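Local coordinates for protein calreticulin, putative,Calreticulin, putative (Trypanosoma cruzi, PDB 5HCF) that probably acts as a lectin-like chaperone, its globular domain having a legume lectin fold and binding both carbohydrate and peptide, at residues A[1-9]-A[224-235]. Numbering follows the deposited sequence.
Sequences TVYFHEEFK and FKDIVIGDDLKE
Val2 to Glu6 pair antiparallel with Ile227 to Gly230, so that strand 2-6 runs along strand 223-230, which also pairs with strands 42-45 and 69-76, in one sheet of the legume-lectin-type sandwich. Two bulges interrupt the ladder. In the classic bulge, Tyr3 N (2.7 Å) and Phe4 N share Ile229 O through two weak, bent bonds; in the G1 bulge, Asp226 and Ile227 both face Glu6, whose N donates to Ile227 O at 2.9 Å. Phe4 lies alongside Ile227, its CE2 3.9 Å from Ile227 CG2, and meets Phe58 of the other sheet edge-to-face, within the sandwich core. Farther along, Phe8 sets CE2 3.8 Å from Ile227 CD1, while Glu6 CG sits over the centre of its ring; the bent Glu6 chain turns OE2 to accept from Phe8 N, and OE1 is bonded by His13 and Trp14. Val2, His5 and Val228 occupy the opposite face, where helix 233-243 packs on His5 and Val228. The His5 chi1 of -176° swings the ring away from its own N, with CD2 3.5 Å from Val228 CG2. His5 NE2 donates to Asp226 OD1 at 3.0 Å, nearly straight at 164°. That oxygen offers its anti lone pair and lies only 8° out of the imidazole plane.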
ATOM      1  N   THR A   1      -0.908  -7.372 -18.703  1.00 55.22           N
ATOM      2  CA  THR A   1      -1.813  -6.359 -18.173  1.00 54.12           C
ATOM      3  C   THR A   1      -1.781  -6.408 -16.641  1.00 51.53           C
ATOM      4  O   THR A   1      -1.872  -5.374 -15.976  1.00 48.75           O
ATOM      5  CB  THR A   1      -3.246  -6.552 -18.697  1.00 57.76           C
ATOM      6  OG1 THR A   1      -3.218  -6.688 -20.125  1.00 63.14           O
ATOM      7  CG2 THR A   1      -4.117  -5.366 -18.326  1.00 55.12           C
ATOM      8  N   VAL A   2      -1.660  -7.613 -16.089  1.00 50.79           N
ATOM      9  CA  VAL A   2      -1.465  -7.775 -14.651  1.00 47.64           C
ATOM     10  C   VAL A   2      -0.032  -8.240 -14.437  1.00 45.99           C
ATOM     11  O   VAL A   2       0.295  -9.399 -14.682  1.00 46.56           O
ATOM     12  CB  VAL A   2      -2.440  -8.789 -14.021  1.00 48.36           C
ATOM     13  CG1 VAL A   2      -2.047  -9.085 -12.578  1.00 44.70           C
ATOM     14  CG2 VAL A   2      -3.865  -8.277 -14.093  1.00 49.63           C
ATOM     15  N   TYR A   3       0.819  -7.335 -13.967  1.00 43.88           N
ATOM     16  CA  TYR A   3       2.240  -7.632 -13.850  1.00 43.88           C
ATOM     17  C   TYR A   3       2.564  -8.578 -12.704  1.00 45.37           C
ATOM     18  O   TYR A   3       3.571  -9.288 -12.735  1.00 44.38           O
ATOM     19  CB  TYR A   3       3.041  -6.344 -13.657  1.00 40.34           C
ATOM     20  CG  TYR A   3       2.806  -5.269 -14.689  1.00 41.96           C
ATOM     21  CD1 TYR A   3       3.011  -5.513 -16.042  1.00 45.10           C
ATOM     22  CD2 TYR A   3       2.422  -3.986 -14.304  1.00 41.51           C
ATOM     23  CE1 TYR A   3       2.814  -4.515 -16.986  1.00 46.27           C
ATOM     24  CE2 TYR A   3       2.226  -2.983 -15.237  1.00 41.89           C
ATOM     25  CZ  TYR A   3       2.425  -3.252 -16.576  1.00 45.29           C
ATOM     26  OH  TYR A   3       2.225  -2.252 -17.502  1.00 46.05           O
ATOM     27  N   PHE A   4       1.697  -8.604 -11.700  1.00 47.82           N
ATOM     28  CA  PHE A   4       2.076  -9.195 -10.431  1.00 49.23           C
ATOM     29  C   PHE A   4       0.873  -9.414  -9.535  1.00 49.73           C
ATOM     30  O   PHE A   4      -0.024  -8.574  -9.468  1.00 51.70           O
ATOM     31  CB  PHE A   4       3.103  -8.292  -9.738  1.00 46.87           C
ATOM     32  CG  PHE A   4       3.571  -8.801  -8.409  1.00 46.67           C
ATOM     33  CD1 PHE A   4       4.619  -9.709  -8.330  1.00 49.36           C
ATOM     34  CD2 PHE A   4       2.983  -8.361  -7.239  1.00 43.65           C
ATOM     35  CE1 PHE A   4       5.056 -10.177  -7.105  1.00 49.42           C
ATOM     36  CE2 PHE A   4       3.418  -8.827  -6.010  1.00 43.75           C
ATOM     37  CZ  PHE A   4       4.454  -9.735  -5.944  1.00 46.51           C
ATOM     38  N   HIS A   5       0.854 -10.553  -8.855  1.00 48.77           N
ATOM     39  CA  HIS A   5      -0.213 -10.867  -7.918  1.00 47.76           C
ATOM     40  C   HIS A   5       0.296 -11.782  -6.810  1.00 48.02           C
ATOM     41  O   HIS A   5       0.365 -12.997  -6.982  1.00 49.32           O
ATOM     42  CB  HIS A   5      -1.392 -11.524  -8.636  1.00 48.62           C
ATOM     43  CG  HIS A   5      -2.564 -11.794  -7.744  1.00 48.73           C
ATOM     44  ND1 HIS A   5      -3.646 -12.552  -8.141  1.00 51.83           N
ATOM     45  CD2 HIS A   5      -2.832 -11.399  -6.476  1.00 47.59           C
ATOM     46  CE1 HIS A   5      -4.522 -12.617  -7.157  1.00 51.67           C
ATOM     47  NE2 HIS A   5      -4.052 -11.925  -6.133  1.00 49.47           N
ATOM     48  N   GLU A   6       0.649 -11.191  -5.672  1.00 45.79           N
ATOM     49  CA  GLU A   6       1.071 -11.975  -4.517  1.00 45.69           C
ATOM     50  C   GLU A   6      -0.138 -12.482  -3.739  1.00 46.83           C
ATOM     51  O   GLU A   6      -0.881 -11.695  -3.152  1.00 44.77           O
ATOM     52  CB  GLU A   6       1.978 -11.149  -3.602  1.00 41.27           C
ATOM     53  CG  GLU A   6       2.532 -11.934  -2.431  1.00 43.21           C
ATOM     54  CD  GLU A   6       3.287 -13.171  -2.874  1.00 49.52           C
ATOM     55  OE1 GLU A   6       4.429 -13.028  -3.358  1.00 51.51           O
ATOM     56  OE2 GLU A   6       2.738 -14.289  -2.744  1.00 53.00           O
ATOM     57  N   GLU A   7      -0.324 -13.799  -3.731  1.00 49.98           N
ATOM     58  CA  GLU A   7      -1.445 -14.411  -3.024  1.00 51.03           C
ATOM     59  C   GLU A   7      -1.044 -14.805  -1.611  1.00 51.14           C
ATOM     60  O   GLU A   7      -1.893 -15.104  -0.768  1.00 51.92           O
ATOM     61  CB  GLU A   7      -1.959 -15.634  -3.784  1.00 53.17           C
ATOM     62  CG  GLU A   7      -2.665 -15.293  -5.078  1.00 53.35           C
ATOM     63  CD  GLU A   7      -2.730 -16.464  -6.029  1.00 56.51           C
ATOM     64  OE1 GLU A   7      -1.675 -16.841  -6.578  1.00 57.88           O
ATOM     65  OE2 GLU A   7      -3.835 -17.007  -6.225  1.00 58.01           O
ATOM     66  N   PHE A   8       0.260 -14.794  -1.363  1.00 50.47           N
ATOM     67  CA  PHE A   8       0.808 -15.231  -0.089  1.00 50.56           C
ATOM     68  C   PHE A   8       0.302 -16.614   0.277  1.00 54.33           C
ATOM     69  O   PHE A   8      -0.110 -16.861   1.413  1.00 55.02           O
ATOM     70  CB  PHE A   8       0.476 -14.224   1.013  1.00 48.54           C
ATOM     71  CG  PHE A   8       1.388 -13.033   1.032  1.00 47.24           C
ATOM     72  CD1 PHE A   8       2.764 -13.204   1.072  1.00 48.65           C
ATOM     73  CD2 PHE A   8       0.878 -11.744   0.996  1.00 44.16           C
ATOM     74  CE1 PHE A   8       3.615 -12.113   1.085  1.00 45.93           C
ATOM     75  CE2 PHE A   8       1.728 -10.646   1.011  1.00 41.72           C
ATOM     76  CZ  PHE A   8       3.098 -10.834   1.056  1.00 42.49           C
ATOM     77  N   LYS A   9       0.326 -17.512  -0.704  1.00 56.75           N
ATOM     78  CA  LYS A   9       0.089 -18.925  -0.449  1.00 60.69           C
ATOM     79  C   LYS A   9       1.357 -19.506   0.157  1.00 62.21           C
ATOM     80  O   LYS A   9       1.324 -20.489   0.894  1.00 64.90           O
ATOM     81  CB  LYS A   9      -0.287 -19.662  -1.734  1.00 63.41           C
ATOM     82  CG  LYS A   9      -1.748 -19.513  -2.129  1.00 62.82           C
ATOM     83  CD  LYS A   9      -2.041 -20.199  -3.453  1.00 64.94           C
ATOM     84  CE  LYS A   9      -3.486 -19.977  -3.872  1.00 65.61           C
ATOM     85  NZ  LYS A   9      -3.786 -20.597  -5.195  1.00 69.03           N
ATOM     86  N   PHE A 224      -1.594  -9.609   5.530  1.00 39.66           N
ATOM     87  CA  PHE A 224      -1.551  -8.993   4.205  1.00 37.15           C
ATOM     88  C   PHE A 224      -1.993  -9.986   3.138  1.00 38.64           C
ATOM     89  O   PHE A 224      -1.648 -11.165   3.208  1.00 40.36           O
ATOM     90  CB  PHE A 224      -0.142  -8.487   3.888  1.00 34.06           C
ATOM     91  CG  PHE A 224       0.301  -7.330   4.742  1.00 33.80           C
ATOM     92  CD1 PHE A 224       0.754  -7.537   6.035  1.00 36.29           C
ATOM     93  CD2 PHE A 224       0.270  -6.036   4.249  1.00 32.30           C
ATOM     94  CE1 PHE A 224       1.166  -6.473   6.817  1.00 36.25           C
ATOM     95  CE2 PHE A 224       0.678  -4.973   5.026  1.00 31.73           C
ATOM     96  CZ  PHE A 224       1.127  -5.190   6.309  1.00 33.73           C
ATOM     97  N   LYS A 225      -2.760  -9.516   2.159  1.00 37.70           N
ATOM     98  CA  LYS A 225      -3.175 -10.369   1.046  1.00 38.77           C
ATOM     99  C   LYS A 225      -3.230  -9.643  -0.298  1.00 39.37           C
ATOM    100  O   LYS A 225      -3.348  -8.418  -0.357  1.00 37.99           O
ATOM    101  CB  LYS A 225      -4.546 -10.990   1.325  1.00 38.37           C
ATOM    102  CG  LYS A 225      -4.535 -12.143   2.308  1.00 38.44           C
ATOM    103  CD  LYS A 225      -5.952 -12.619   2.608  1.00 39.10           C
ATOM    104  CE  LYS A 225      -6.659 -13.113   1.355  1.00 38.84           C
ATOM    105  NZ  LYS A 225      -5.853 -14.132   0.640  1.00 40.21           N
ATOM    106  N   ASP A 226      -3.145 -10.431  -1.366  1.00 40.11           N
ATOM    107  CA  ASP A 226      -3.434  -9.991  -2.725  1.00 40.93           C
ATOM    108  C   ASP A 226      -2.772  -8.674  -3.125  1.00 38.72           C
ATOM    109  O   ASP A 226      -3.456  -7.691  -3.430  1.00 38.35           O
ATOM    110  CB  ASP A 226      -4.949  -9.877  -2.909  1.00 43.83           C
ATOM    111  CG  ASP A 226      -5.660 -11.201  -2.705  1.00 48.59           C
ATOM    112  OD1 ASP A 226      -5.482 -12.114  -3.540  1.00 50.67           O
ATOM    113  OD2 ASP A 226      -6.395 -11.332  -1.702  1.00 50.61           O
ATOM    114  N   ILE A 227      -1.442  -8.657  -3.128  1.00 36.22           N
ATOM    115  CA  ILE A 227      -0.711  -7.525  -3.683  1.00 36.36           C
ATOM    116  C   ILE A 227      -0.748  -7.600  -5.206  1.00 36.99           C
ATOM    117  O   ILE A 227      -0.036  -8.397  -5.816  1.00 36.65           O
ATOM    118  CB  ILE A 227       0.743  -7.485  -3.188  1.00 36.65           C
ATOM    119  CG1 ILE A 227       0.769  -7.387  -1.662  1.00 33.47           C
ATOM    120  CG2 ILE A 227       1.493  -6.314  -3.812  1.00 32.93           C
ATOM    121  CD1 ILE A 227       2.153  -7.438  -1.065  1.00 33.63           C
ATOM    122  N   VAL A 228      -1.595  -6.771  -5.809  1.00 38.35           N
ATOM    123  CA  VAL A 228      -1.779  -6.770  -7.256  1.00 39.94           C
ATOM    124  C   VAL A 228      -1.230  -5.505  -7.901  1.00 38.35           C
ATOM    125  O   VAL A 228      -1.416  -4.403  -7.391  1.00 37.18           O
ATOM    126  CB  VAL A 228      -3.266  -6.907  -7.632  1.00 40.71           C
ATOM    127  CG1 VAL A 228      -3.421  -7.045  -9.134  1.00 42.88           C
ATOM    128  CG2 VAL A 228      -3.889  -8.094  -6.915  1.00 41.78           C
ATOM    129  N   ILE A 229      -0.546  -5.672  -9.027  1.00 39.71           N
ATOM    130  CA  ILE A 229      -0.045  -4.537  -9.790  1.00 40.95           C
ATOM    131  C   ILE A 229      -0.258  -4.766 -11.286  1.00 43.19           C
ATOM    132  O   ILE A 229       0.041  -5.844 -11.808  1.00 44.89           O
ATOM    133  CB  ILE A 229       1.448  -4.275  -9.496  1.00 41.65           C
ATOM    134  CG1 ILE A 229       1.676  -4.179  -7.984  1.00 40.24           C
ATOM    135  CG2 ILE A 229       1.916  -2.994 -10.179  1.00 41.76           C
ATOM    136  CD1 ILE A 229       3.116  -3.952  -7.586  1.00 40.50           C
ATOM    137  N   GLY A 230      -0.781  -3.747 -11.965  1.00 41.58           N
ATOM    138  CA  GLY A 230      -1.096  -3.836 -13.379  1.00 41.77           C
ATOM    139  C   GLY A 230      -1.248  -2.475 -14.041  1.00 42.36           C
ATOM    140  O   GLY A 230      -0.918  -1.444 -13.453  1.00 42.17           O
ATOM    141  N   ASP A 231      -1.744  -2.468 -15.272  1.00 44.36           N
ATOM    142  CA  ASP A 231      -1.911  -1.221 -16.015  1.00 45.87           C
ATOM    143  C   ASP A 231      -3.362  -0.965 -16.417  1.00 47.65           C
ATOM    144  O   ASP A 231      -3.643  -0.051 -17.190  1.00 49.13           O
ATOM    145  CB  ASP A 231      -1.011  -1.213 -17.256  1.00 47.90           C
ATOM    146  CG  ASP A 231      -1.329  -2.339 -18.224  1.00 50.88           C
ATOM    147  OD1 ASP A 231      -2.289  -3.095 -17.981  1.00 52.12           O
ATOM    148  OD2 ASP A 231      -0.600  -2.477 -19.228  1.00 53.07           O
ATOM    149  N   ASP A 232      -4.271  -1.787 -15.905  1.00 48.38           N
ATOM    150  CA  ASP A 232      -5.693  -1.629 -16.183  1.00 51.00           C
ATOM    151  C   ASP A 232      -6.504  -1.654 -14.895  1.00 52.47           C
ATOM    152  O   ASP A 232      -6.379  -2.583 -14.097  1.00 55.14           O
ATOM    153  CB  ASP A 232      -6.182  -2.723 -17.131  1.00 54.49           C
ATOM    154  CG  ASP A 232      -7.655  -2.588 -17.459  1.00 58.33           C
ATOM    155  OD1 ASP A 232      -8.493  -3.026 -16.643  1.00 59.12           O
ATOM    156  OD2 ASP A 232      -7.976  -2.033 -18.532  1.00 61.12           O
ATOM    157  N   LEU A 233      -7.344  -0.642 -14.702  1.00 51.30           N
ATOM    158  CA  LEU A 233      -8.065  -0.476 -13.440  1.00 49.71           C
ATOM    159  C   LEU A 233      -9.197  -1.483 -13.246  1.00 51.66           C
ATOM    160  O   LEU A 233      -9.315  -2.079 -12.174  1.00 51.42           O
ATOM    161  CB  LEU A 233      -8.620   0.943 -13.326  1.00 48.77           C
ATOM    162  CG  LEU A 233      -9.414   1.217 -12.048  1.00 49.23           C
ATOM    163  CD1 LEU A 233      -8.563   0.940 -10.818  1.00 46.72           C
ATOM    164  CD2 LEU A 233      -9.917   2.648 -12.035  1.00 50.46           C
ATOM    165  N   LYS A 234     -10.046  -1.646 -14.260  1.00 53.76           N
ATOM    166  CA  LYS A 234     -11.159  -2.589 -14.163  1.00 55.72           C
ATOM    167  C   LYS A 234     -10.670  -4.003 -13.902  1.00 53.78           C
ATOM    168  O   LYS A 234     -11.270  -4.740 -13.121  1.00 54.73           O
ATOM    169  CB  LYS A 234     -12.021  -2.571 -15.429  1.00 59.85           C
ATOM    170  CG  LYS A 234     -12.994  -1.405 -15.501  1.00 61.48           C
ATOM    171  CD  LYS A 234     -13.514  -1.200 -16.916  1.00 63.71           C
ATOM    172  CE  LYS A 234     -14.460  -0.013 -16.990  1.00 63.16           C
ATOM    173  NZ  LYS A 234     -14.900   0.230 -18.389  1.00 65.05           N
ATOM    174  N   GLU A 235      -9.585  -4.376 -14.572  1.00 51.72           N
ATOM    175  CA  GLU A 235      -8.981  -5.690 -14.393  1.00 51.59           C
ATOM    176  C   GLU A 235      -8.630  -5.962 -12.932  1.00 49.06           C
ATOM    177  O   GLU A 235      -8.905  -7.040 -12.400  1.00 49.25           O
ATOM    178  CB  GLU A 235      -7.729  -5.820 -15.257  1.00 52.32           C
ATOM    179  CG  GLU A 235      -7.410  -7.250 -15.628  1.00 56.66           C
ATOM    180  CD  GLU A 235      -6.250  -7.351 -16.587  1.00 59.60           C
ATOM    181  OE1 GLU A 235      -5.174  -6.820 -16.248  1.00 58.33           O
ATOM    182  OE2 GLU A 235      -6.409  -7.962 -17.667  1.00 63.00           O
TER